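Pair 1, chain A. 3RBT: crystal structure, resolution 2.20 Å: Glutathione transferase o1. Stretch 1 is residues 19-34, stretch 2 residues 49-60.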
# COMPACT_ATOMS: atom_id res chain seq x y z
N PRO A 19 1.12 -30.13 9.48
CA PRO A 19 0.32 -29.14 8.75
C PRO A 19 -1.09 -29.65 8.42
O PRO A 19 -1.30 -30.87 8.37
CB PRO A 19 1.11 -28.92 7.46
CG PRO A 19 1.88 -30.17 7.28
CD PRO A 19 2.24 -30.62 8.66
N PRO A 20 -2.04 -28.73 8.21
CA PRO A 20 -3.40 -29.09 7.81
C PRO A 20 -3.40 -29.69 6.41
O PRO A 20 -2.40 -29.56 5.70
CB PRO A 20 -4.13 -27.74 7.81
CG PRO A 20 -3.06 -26.73 7.63
CD PRO A 20 -1.89 -27.27 8.37
N PRO A 21 -4.51 -30.35 6.01
CA PRO A 21 -4.57 -30.95 4.69
C PRO A 21 -4.70 -29.91 3.58
O PRO A 21 -4.87 -28.72 3.87
CB PRO A 21 -5.84 -31.81 4.76
CG PRO A 21 -6.70 -31.10 5.73
CD PRO A 21 -5.77 -30.54 6.76
N ALA A 22 -4.63 -30.36 2.33
CA ALA A 22 -4.89 -29.51 1.17
C ALA A 22 -6.29 -28.91 1.25
O ALA A 22 -7.22 -29.54 1.76
CB ALA A 22 -4.72 -30.32 -0.11
N LEU A 23 -6.44 -27.69 0.74
CA LEU A 23 -7.75 -27.02 0.75
C LEU A 23 -8.75 -27.73 -0.15
O LEU A 23 -8.38 -28.32 -1.17
CB LEU A 23 -7.62 -25.57 0.30
CG LEU A 23 -6.79 -24.63 1.18
CD1 LEU A 23 -6.51 -23.37 0.40
CD2 LEU A 23 -7.50 -24.34 2.50
N THR A 24 -10.01 -27.68 0.24
CA THR A 24 -11.08 -28.17 -0.62
C THR A 24 -12.01 -27.01 -0.98
O THR A 24 -11.74 -26.27 -1.91
CB THR A 24 -11.85 -29.35 0.01
OG1 THR A 24 -12.35 -28.98 1.30
CG2 THR A 24 -10.94 -30.57 0.15
N ASP A 25 -13.08 -26.86 -0.21
CA ASP A 25 -14.15 -25.91 -0.53
C ASP A 25 -14.06 -24.61 0.26
O ASP A 25 -14.80 -23.66 -0.02
CB ASP A 25 -15.52 -26.57 -0.31
CG ASP A 25 -15.79 -26.87 1.16
OD1 ASP A 25 -14.89 -27.39 1.86
OD2 ASP A 25 -16.92 -26.58 1.63
N LYS A 26 -13.17 -24.57 1.26
CA LYS A 26 -13.01 -23.40 2.13
C LYS A 26 -11.64 -22.76 1.98
O LYS A 26 -10.64 -23.44 1.73
CB LYS A 26 -13.24 -23.77 3.60
CG LYS A 26 -14.59 -24.43 3.89
CD LYS A 26 -14.83 -24.67 5.39
CE LYS A 26 -13.96 -25.79 5.96
NZ LYS A 26 -14.13 -27.12 5.28
N LEU A 27 -11.60 -21.44 2.14
CA LEU A 27 -10.34 -20.72 2.24
C LEU A 27 -9.84 -20.87 3.67
O LEU A 27 -10.62 -21.19 4.57
CB LEU A 27 -10.55 -19.26 1.87
CG LEU A 27 -10.27 -18.77 0.44
CD1 LEU A 27 -10.61 -19.76 -0.67
CD2 LEU A 27 -10.96 -17.42 0.20
N ARG A 28 -8.55 -20.66 3.89
CA ARG A 28 -7.96 -20.87 5.21
C ARG A 28 -7.21 -19.64 5.69
O ARG A 28 -6.26 -19.20 5.04
CB ARG A 28 -7.02 -22.08 5.18
CG ARG A 28 -6.44 -22.48 6.54
CD ARG A 28 -5.54 -23.70 6.39
NE ARG A 28 -6.30 -24.92 6.08
CZ ARG A 28 -5.87 -25.91 5.30
NH1 ARG A 28 -4.68 -25.85 4.71
NH2 ARG A 28 -6.64 -26.97 5.10
N LEU A 29 -7.63 -19.10 6.83
CA LEU A 29 -6.92 -17.99 7.45
C LEU A 29 -6.06 -18.46 8.62
O LEU A 29 -6.57 -19.05 9.59
CB LEU A 29 -7.90 -16.90 7.90
CG LEU A 29 -7.27 -15.56 8.33
CD1 LEU A 29 -6.65 -14.82 7.14
CD2 LEU A 29 -8.28 -14.67 9.05
N TYR A 30 -4.76 -18.20 8.51
CA TYR A 30 -3.83 -18.32 9.63
C TYR A 30 -3.80 -16.99 10.37
O TYR A 30 -3.43 -15.95 9.82
CB TYR A 30 -2.42 -18.68 9.14
CG TYR A 30 -2.31 -20.04 8.47
CD1 TYR A 30 -2.53 -20.18 7.10
CD2 TYR A 30 -1.95 -21.17 9.19
CE1 TYR A 30 -2.43 -21.42 6.47
CE2 TYR A 30 -1.85 -22.42 8.57
CZ TYR A 30 -2.08 -22.53 7.20
OH TYR A 30 -1.98 -23.73 6.55
N HIS A 31 -4.19 -17.03 11.64
CA HIS A 31 -4.55 -15.84 12.40
C HIS A 31 -4.12 -16.00 13.84
O HIS A 31 -4.31 -17.06 14.44
CB HIS A 31 -6.07 -15.65 12.30
CG HIS A 31 -6.64 -14.66 13.27
ND1 HIS A 31 -6.36 -13.31 13.22
CD2 HIS A 31 -7.53 -14.82 14.28
CE1 HIS A 31 -7.03 -12.69 14.18
NE2 HIS A 31 -7.75 -13.58 14.84
N VAL A 32 -3.50 -14.96 14.40
CA VAL A 32 -3.23 -14.94 15.83
C VAL A 32 -4.42 -14.30 16.55
O VAL A 32 -4.81 -13.17 16.23
CB VAL A 32 -1.95 -14.15 16.19
CG1 VAL A 32 -1.79 -14.07 17.70
CG2 VAL A 32 -0.73 -14.80 15.56
N ASP A 33 -4.98 -15.00 17.52
CA ASP A 33 -6.13 -14.53 18.28
C ASP A 33 -5.93 -13.08 18.73
O ASP A 33 -4.87 -12.74 19.23
CB ASP A 33 -6.38 -15.44 19.49
CG ASP A 33 -7.79 -15.99 19.53
OD1 ASP A 33 -8.64 -15.54 18.72
OD2 ASP A 33 -8.07 -16.87 20.36
N MET A 34 -6.94 -12.24 18.53
CA MET A 34 -6.90 -10.82 18.91
C MET A 34 -6.05 -9.92 17.99
O MET A 34 -5.91 -8.72 18.26
CB MET A 34 -6.45 -10.64 20.37
CG MET A 34 -7.35 -11.29 21.41
SD MET A 34 -9.08 -10.74 21.30
CE MET A 34 -9.56 -10.92 23.01
N ARG A 49 -19.29 -13.38 2.41
CA ARG A 49 -19.95 -14.67 2.60
C ARG A 49 -19.16 -15.79 1.90
O ARG A 49 -19.71 -16.59 1.14
CB ARG A 49 -21.41 -14.59 2.15
CG ARG A 49 -22.19 -13.53 2.93
CD ARG A 49 -23.64 -13.48 2.55
NE ARG A 49 -24.46 -12.94 3.64
CZ ARG A 49 -25.77 -13.13 3.75
NH1 ARG A 49 -26.43 -13.84 2.84
NH2 ARG A 49 -26.43 -12.61 4.79
N ILE A 50 -17.86 -15.81 2.17
CA ILE A 50 -16.95 -16.83 1.66
C ILE A 50 -16.67 -17.81 2.80
O ILE A 50 -16.44 -17.42 3.94
CB ILE A 50 -15.61 -16.20 1.18
CG1 ILE A 50 -15.88 -15.10 0.13
CG2 ILE A 50 -14.67 -17.27 0.62
CD1 ILE A 50 -14.71 -14.11 -0.02
N LYS A 51 -16.73 -19.09 2.48
CA LYS A 51 -16.50 -20.12 3.48
C LYS A 51 -15.02 -20.17 3.80
O LYS A 51 -14.18 -20.08 2.91
CB LYS A 51 -16.95 -21.48 2.95
CG LYS A 51 -18.45 -21.58 2.71
CD LYS A 51 -18.79 -22.92 2.07
CE LYS A 51 -18.35 -22.95 0.62
NZ LYS A 51 -18.61 -24.28 0.02
N TYR A 52 -14.70 -20.29 5.08
CA TYR A 52 -13.31 -20.30 5.51
C TYR A 52 -13.17 -21.05 6.83
O TYR A 52 -14.15 -21.27 7.53
CB TYR A 52 -12.79 -18.86 5.69
CG TYR A 52 -13.47 -18.12 6.81
CD1 TYR A 52 -12.91 -18.06 8.08
CD2 TYR A 52 -14.69 -17.48 6.60
CE1 TYR A 52 -13.54 -17.38 9.11
CE2 TYR A 52 -15.33 -16.80 7.62
CZ TYR A 52 -14.75 -16.76 8.88
OH TYR A 52 -15.37 -16.08 9.89
N GLU A 53 -11.94 -21.42 7.14
CA GLU A 53 -11.59 -21.94 8.45
C GLU A 53 -10.43 -21.12 9.00
O GLU A 53 -9.63 -20.57 8.24
CB GLU A 53 -11.21 -23.42 8.36
CG GLU A 53 -10.21 -23.73 7.25
CD GLU A 53 -9.94 -25.22 7.11
OE1 GLU A 53 -10.90 -26.02 7.10
OE2 GLU A 53 -8.76 -25.59 7.03
N VAL A 54 -10.35 -21.03 10.32
CA VAL A 54 -9.27 -20.32 10.99
C VAL A 54 -8.29 -21.31 11.61
O VAL A 54 -8.67 -22.14 12.44
CB VAL A 54 -9.81 -19.39 12.09
CG1 VAL A 54 -8.67 -18.68 12.81
CG2 VAL A 54 -10.77 -18.37 11.51
N TYR A 55 -7.03 -21.23 11.19
CA TYR A 55 -5.98 -21.93 11.91
C TYR A 55 -5.29 -20.96 12.85
O TYR A 55 -4.61 -20.02 12.43
CB TYR A 55 -5.00 -22.65 10.97
CG TYR A 55 -5.48 -24.04 10.64
CD1 TYR A 55 -4.84 -25.16 11.16
CD2 TYR A 55 -6.61 -24.24 9.83
CE1 TYR A 55 -5.31 -26.45 10.88
CE2 TYR A 55 -7.07 -25.51 9.54
CZ TYR A 55 -6.42 -26.62 10.06
OH TYR A 55 -6.89 -27.88 9.76
N ARG A 56 -5.53 -21.18 14.14
CA ARG A 56 -4.98 -20.34 15.20
C ARG A 56 -3.48 -20.56 15.34
O ARG A 56 -3.02 -21.68 15.55
CB ARG A 56 -5.67 -20.66 16.53
CG ARG A 56 -7.10 -20.18 16.64
CD ARG A 56 -7.76 -20.74 17.89
NE ARG A 56 -8.71 -19.80 18.46
CZ ARG A 56 -9.12 -19.81 19.73
NH1 ARG A 56 -8.67 -20.72 20.58
NH2 ARG A 56 -10.00 -18.89 20.14
N LEU A 57 -2.73 -19.47 15.23
CA LEU A 57 -1.29 -19.49 15.40
C LEU A 57 -0.93 -19.11 16.82
O LEU A 57 -1.45 -18.12 17.37
CB LEU A 57 -0.62 -18.52 14.41
CG LEU A 57 -0.75 -18.77 12.91
CD1 LEU A 57 -0.45 -17.49 12.12
CD2 LEU A 57 0.16 -19.90 12.46
N ASP A 58 -0.06 -19.91 17.43
CA ASP A 58 0.55 -19.58 18.71
C ASP A 58 1.83 -18.79 18.42
O ASP A 58 2.77 -19.34 17.83
CB ASP A 58 0.86 -20.85 19.50
CG ASP A 58 1.27 -20.57 20.95
OD1 ASP A 58 1.94 -19.54 21.21
OD2 ASP A 58 0.94 -21.39 21.83
N PRO A 59 1.87 -17.50 18.81
CA PRO A 59 3.03 -16.64 18.54
C PRO A 59 4.32 -17.18 19.14
O PRO A 59 5.42 -16.87 18.65
CB PRO A 59 2.66 -15.31 19.22
CG PRO A 59 1.20 -15.36 19.41
CD PRO A 59 0.84 -16.80 19.59
N LEU A 60 4.20 -17.99 20.18
CA LEU A 60 5.36 -18.59 20.83
C LEU A 60 5.75 -19.88 20.12
O LEU A 60 6.79 -19.94 19.47
CB LEU A 60 5.08 -18.84 22.32
CG LEU A 60 4.45 -17.69 23.13
CD1 LEU A 60 3.68 -18.24 24.32
CD2 LEU A 60 5.49 -16.66 23.58

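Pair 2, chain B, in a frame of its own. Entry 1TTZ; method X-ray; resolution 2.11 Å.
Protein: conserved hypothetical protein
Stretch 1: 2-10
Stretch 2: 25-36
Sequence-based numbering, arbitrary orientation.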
# COMPACT_ATOMS: atom_id res chain seq x y z
N ALA B 2 0.22 -12.54 -1.74
CA ALA B 2 -0.32 -11.44 -0.89
C ALA B 2 0.49 -10.16 -1.04
O ALA B 2 1.69 -10.19 -1.33
CB ALA B 2 -0.33 -11.87 0.58
N LEU B 3 -0.17 -9.02 -0.82
CA LEU B 3 0.48 -7.72 -0.92
C LEU B 3 0.86 -7.25 0.48
O LEU B 3 0.38 -7.80 1.47
CB LEU B 3 -0.47 -6.71 -1.55
CG LEU B 3 -0.99 -7.05 -2.95
CD1 LEU B 3 -2.05 -6.04 -3.35
CD2 LEU B 3 0.17 -7.04 -3.94
N THR B 4 1.74 -6.25 0.55
CA THR B 4 2.13 -5.69 1.83
C THR B 4 1.72 -4.22 1.76
O THR B 4 2.16 -3.50 0.86
CB THR B 4 3.66 -5.75 2.06
OG1 THR B 4 4.11 -7.10 1.93
CG2 THR B 4 4.00 -5.24 3.45
N LEU B 5 0.87 -3.79 2.67
CA LEU B 5 0.45 -2.40 2.69
C LEU B 5 1.15 -1.68 3.84
O LEU B 5 0.83 -1.90 5.01
CB LEU B 5 -1.07 -2.27 2.87
CG LEU B 5 -1.53 -0.81 3.03
CD1 LEU B 5 -1.39 -0.08 1.70
CD2 LEU B 5 -2.99 -0.76 3.51
N TYR B 6 2.11 -0.83 3.50
CA TYR B 6 2.79 -0.07 4.53
C TYR B 6 1.91 1.14 4.82
O TYR B 6 1.54 1.89 3.91
CB TYR B 6 4.18 0.37 4.06
CG TYR B 6 5.14 -0.78 3.92
CD1 TYR B 6 5.39 -1.37 2.68
CD2 TYR B 6 5.79 -1.31 5.03
CE1 TYR B 6 6.25 -2.47 2.55
CE2 TYR B 6 6.66 -2.40 4.92
CZ TYR B 6 6.88 -2.97 3.68
OH TYR B 6 7.75 -4.03 3.56
N GLN B 7 1.55 1.31 6.08
CA GLN B 7 0.74 2.44 6.48
C GLN B 7 1.08 2.89 7.89
O GLN B 7 1.92 2.28 8.56
CB GLN B 7 -0.76 2.10 6.39
CG GLN B 7 -1.23 0.95 7.27
CD GLN B 7 -2.74 0.70 7.15
OE1 GLN B 7 -3.54 1.61 7.33
NE2 GLN B 7 -3.11 -0.54 6.84
N ARG B 8 0.46 3.97 8.34
CA ARG B 8 0.70 4.47 9.68
C ARG B 8 -0.67 4.60 10.33
O ARG B 8 -1.68 4.71 9.64
CB ARG B 8 1.40 5.83 9.66
CG ARG B 8 0.55 6.95 9.08
CD ARG B 8 1.04 8.35 9.46
NE ARG B 8 2.29 8.72 8.80
CZ ARG B 8 3.50 8.48 9.28
NH1 ARG B 8 3.64 7.85 10.45
NH2 ARG B 8 4.58 8.87 8.61
N ASP B 9 -0.70 4.58 11.66
CA ASP B 9 -1.96 4.71 12.38
C ASP B 9 -2.53 6.12 12.27
O ASP B 9 -1.78 7.09 12.13
CB ASP B 9 -1.78 4.35 13.86
CG ASP B 9 -1.64 2.86 14.08
OD1 ASP B 9 -2.57 2.12 13.71
OD2 ASP B 9 -0.59 2.43 14.63
N ASP B 10 -3.85 6.22 12.35
CA ASP B 10 -4.54 7.50 12.26
C ASP B 10 -4.15 8.27 11.00
O ASP B 10 -3.47 9.30 11.07
CB ASP B 10 -4.25 8.34 13.51
CG ASP B 10 -5.13 9.58 13.61
OD1 ASP B 10 -6.37 9.42 13.49
OD2 ASP B 10 -4.60 10.69 13.80
N ARG B 25 -10.43 -5.19 -5.85
CA ARG B 25 -10.47 -6.62 -5.58
C ARG B 25 -9.07 -7.21 -5.63
O ARG B 25 -8.83 -8.26 -6.24
CB ARG B 25 -11.39 -7.33 -6.59
CG ARG B 25 -12.86 -6.94 -6.46
CD ARG B 25 -13.45 -7.33 -5.10
NE ARG B 25 -13.59 -8.78 -4.93
CZ ARG B 25 -14.20 -9.37 -3.90
NH1 ARG B 25 -14.72 -8.64 -2.92
NH2 ARG B 25 -14.28 -10.69 -3.86
N ALA B 26 -8.13 -6.51 -5.00
CA ALA B 26 -6.77 -6.99 -4.94
C ALA B 26 -6.93 -8.22 -4.06
O ALA B 26 -7.88 -8.30 -3.28
CB ALA B 26 -5.88 -5.96 -4.28
N GLY B 27 -6.03 -9.18 -4.17
CA GLY B 27 -6.18 -10.37 -3.35
C GLY B 27 -5.96 -10.13 -1.87
O GLY B 27 -6.46 -9.16 -1.28
N ALA B 28 -5.21 -11.03 -1.27
CA ALA B 28 -4.89 -10.95 0.15
C ALA B 28 -3.81 -9.90 0.33
O ALA B 28 -2.99 -9.70 -0.55
CB ALA B 28 -4.38 -12.31 0.64
N PHE B 29 -3.83 -9.22 1.46
CA PHE B 29 -2.79 -8.24 1.74
C PHE B 29 -2.62 -8.17 3.25
O PHE B 29 -3.57 -8.44 4.00
CB PHE B 29 -3.13 -6.86 1.18
CG PHE B 29 -4.19 -6.13 1.94
CD1 PHE B 29 -5.54 -6.30 1.63
CD2 PHE B 29 -3.84 -5.25 2.97
CE1 PHE B 29 -6.53 -5.61 2.33
CE2 PHE B 29 -4.83 -4.56 3.68
CZ PHE B 29 -6.17 -4.73 3.36
N PHE B 30 -1.42 -7.81 3.70
CA PHE B 30 -1.16 -7.68 5.12
C PHE B 30 -0.58 -6.31 5.40
O PHE B 30 0.29 -5.83 4.66
CB PHE B 30 -0.18 -8.76 5.59
CG PHE B 30 -0.74 -10.14 5.51
CD1 PHE B 30 -1.82 -10.52 6.33
CD2 PHE B 30 -0.22 -11.07 4.61
CE1 PHE B 30 -2.37 -11.80 6.24
CE2 PHE B 30 -0.77 -12.35 4.51
CZ PHE B 30 -1.85 -12.71 5.33
N SER B 31 -1.06 -5.67 6.45
CA SER B 31 -0.59 -4.35 6.83
C SER B 31 0.64 -4.39 7.72
O SER B 31 0.76 -5.25 8.59
CB SER B 31 -1.69 -3.58 7.56
OG SER B 31 -2.71 -3.16 6.68
N VAL B 32 1.55 -3.46 7.48
CA VAL B 32 2.75 -3.31 8.29
C VAL B 32 2.74 -1.84 8.67
O VAL B 32 2.83 -0.97 7.80
CB VAL B 32 4.03 -3.64 7.50
CG1 VAL B 32 5.26 -3.30 8.34
CG2 VAL B 32 4.07 -5.10 7.13
N PHE B 33 2.58 -1.57 9.96
CA PHE B 33 2.55 -0.20 10.46
C PHE B 33 3.95 0.28 10.78
O PHE B 33 4.66 -0.33 11.58
CB PHE B 33 1.65 -0.14 11.69
CG PHE B 33 0.21 -0.35 11.36
CD1 PHE B 33 -0.58 0.71 10.95
CD2 PHE B 33 -0.34 -1.63 11.42
CE1 PHE B 33 -1.92 0.51 10.58
CE2 PHE B 33 -1.68 -1.85 11.05
CZ PHE B 33 -2.46 -0.77 10.63
N ILE B 34 4.34 1.39 10.16
CA ILE B 34 5.67 1.97 10.32
C ILE B 34 5.90 2.77 11.59
O ILE B 34 7.04 3.04 11.96
CB ILE B 34 5.99 2.89 9.12
CG1 ILE B 34 5.07 4.11 9.15
CG2 ILE B 34 5.76 2.14 7.81
CD1 ILE B 34 5.42 5.19 8.15
N ASP B 35 4.81 3.17 12.23
CA ASP B 35 4.86 3.98 13.44
C ASP B 35 6.02 3.75 14.40
O ASP B 35 6.78 4.67 14.70
CB ASP B 35 3.53 3.86 14.18
CG ASP B 35 2.38 4.40 13.36
OD1 ASP B 35 2.23 5.64 13.27
OD2 ASP B 35 1.62 3.58 12.79
N ASP B 36 6.19 2.52 14.88
CA ASP B 36 7.26 2.26 15.83
C ASP B 36 8.49 1.56 15.26
O ASP B 36 9.11 0.73 15.92
CB ASP B 36 6.70 1.45 17.00
CG ASP B 36 5.56 2.18 17.70
OD1 ASP B 36 5.81 3.27 18.24
OD2 ASP B 36 4.42 1.66 17.69

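What backbone arrangement do the two pairs share? In each, two parallel strands lie side by side, their axes 4.6 Å apart at closest approach and inclined by 25° in pair 1 and 28° in pair 2; fourteen central residues superpose with an RMSD of 0.4 Å. The ladders match bond for bond. A:Leu27 N donates to A:Lys51 O at 3.0 Å, and B:Leu3 N to B:Ala28 O at 2.9 Å; at the far end A:Leu57 N reaches A:His31 O, and B:Ile34 N reaches B:Gln7 O, both at 3.0 Å. Because the bonds are all between main-chain atoms, the ladder tolerates very different side chains.

How is the face carrying A:Leu27 and B:Leu3 filled? These leucines match, as do A:Leu29 and B:Leu5, and all four are buried. The bridge partners of A:Leu27 and B:Leu3 are aromatic, A:Tyr52 and B:Phe29, each with chi1 in the p well. A:Leu27 CB lies 4.4 Å from A:Tyr52 CB, while B:Leu3 CB comes to 3.8 Å from B:Phe29 CB. Further along, A:His31 CB packs 4.0 Å from A:Val54 CG1, which also lies at the edge of the histidine ring. The matching pair is polar: B:Gln7 NE2 gives a weak hydrogen bond to B:Ser31 OG at 2.7 Å.

What happens on the other face, where A:Arg28 and B:Thr4 match? Pair 1 uses charge: A:Arg28 NE forms a salt bridge with A:Glu53 OE2 at 2.7 Å, the oxygen lying near the guanidinium plane, where the N-H can point at it. In pair 2 the position of A:Glu53 holds B:Phe30, whose CE2 lies 4.0 Å from B:Ala2 CB, and B:Thr4 CG2 instead meets B:Val32 CG2 at 3.7 Å. The next tyrosines, A:Tyr30 and B:Tyr6, nearly coincide, both with chi1 in the m well. A:Tyr30 CD2 sits 3.8 Å from A:Tyr55 CB, and B:Tyr6 CE2 3.8 Å from B:Val32 CG1, so a tyrosine and a valine serve as matching partners.

How do the contacts close at the C-terminal end? A:Leu57 and B:Ile34 match and both point toward the opposing stretch. A:Val32 CG2 rests 3.9 Å from A:Leu57 CB; at the equivalent place B:Arg8 lays one guanidinium face over B:Ile34, with B:Arg8 NH2 3.8 Å from B:Ile34 CD1. The matched aspartates then diverge: A:Asp33 OD2 makes a salt bridge with A:Arg56 NH2 at 2.8 Å, whereas B:Asp9 uses its backbone, B:Asp9 N donating to B:Asp35 OD2 at 2.8 Å.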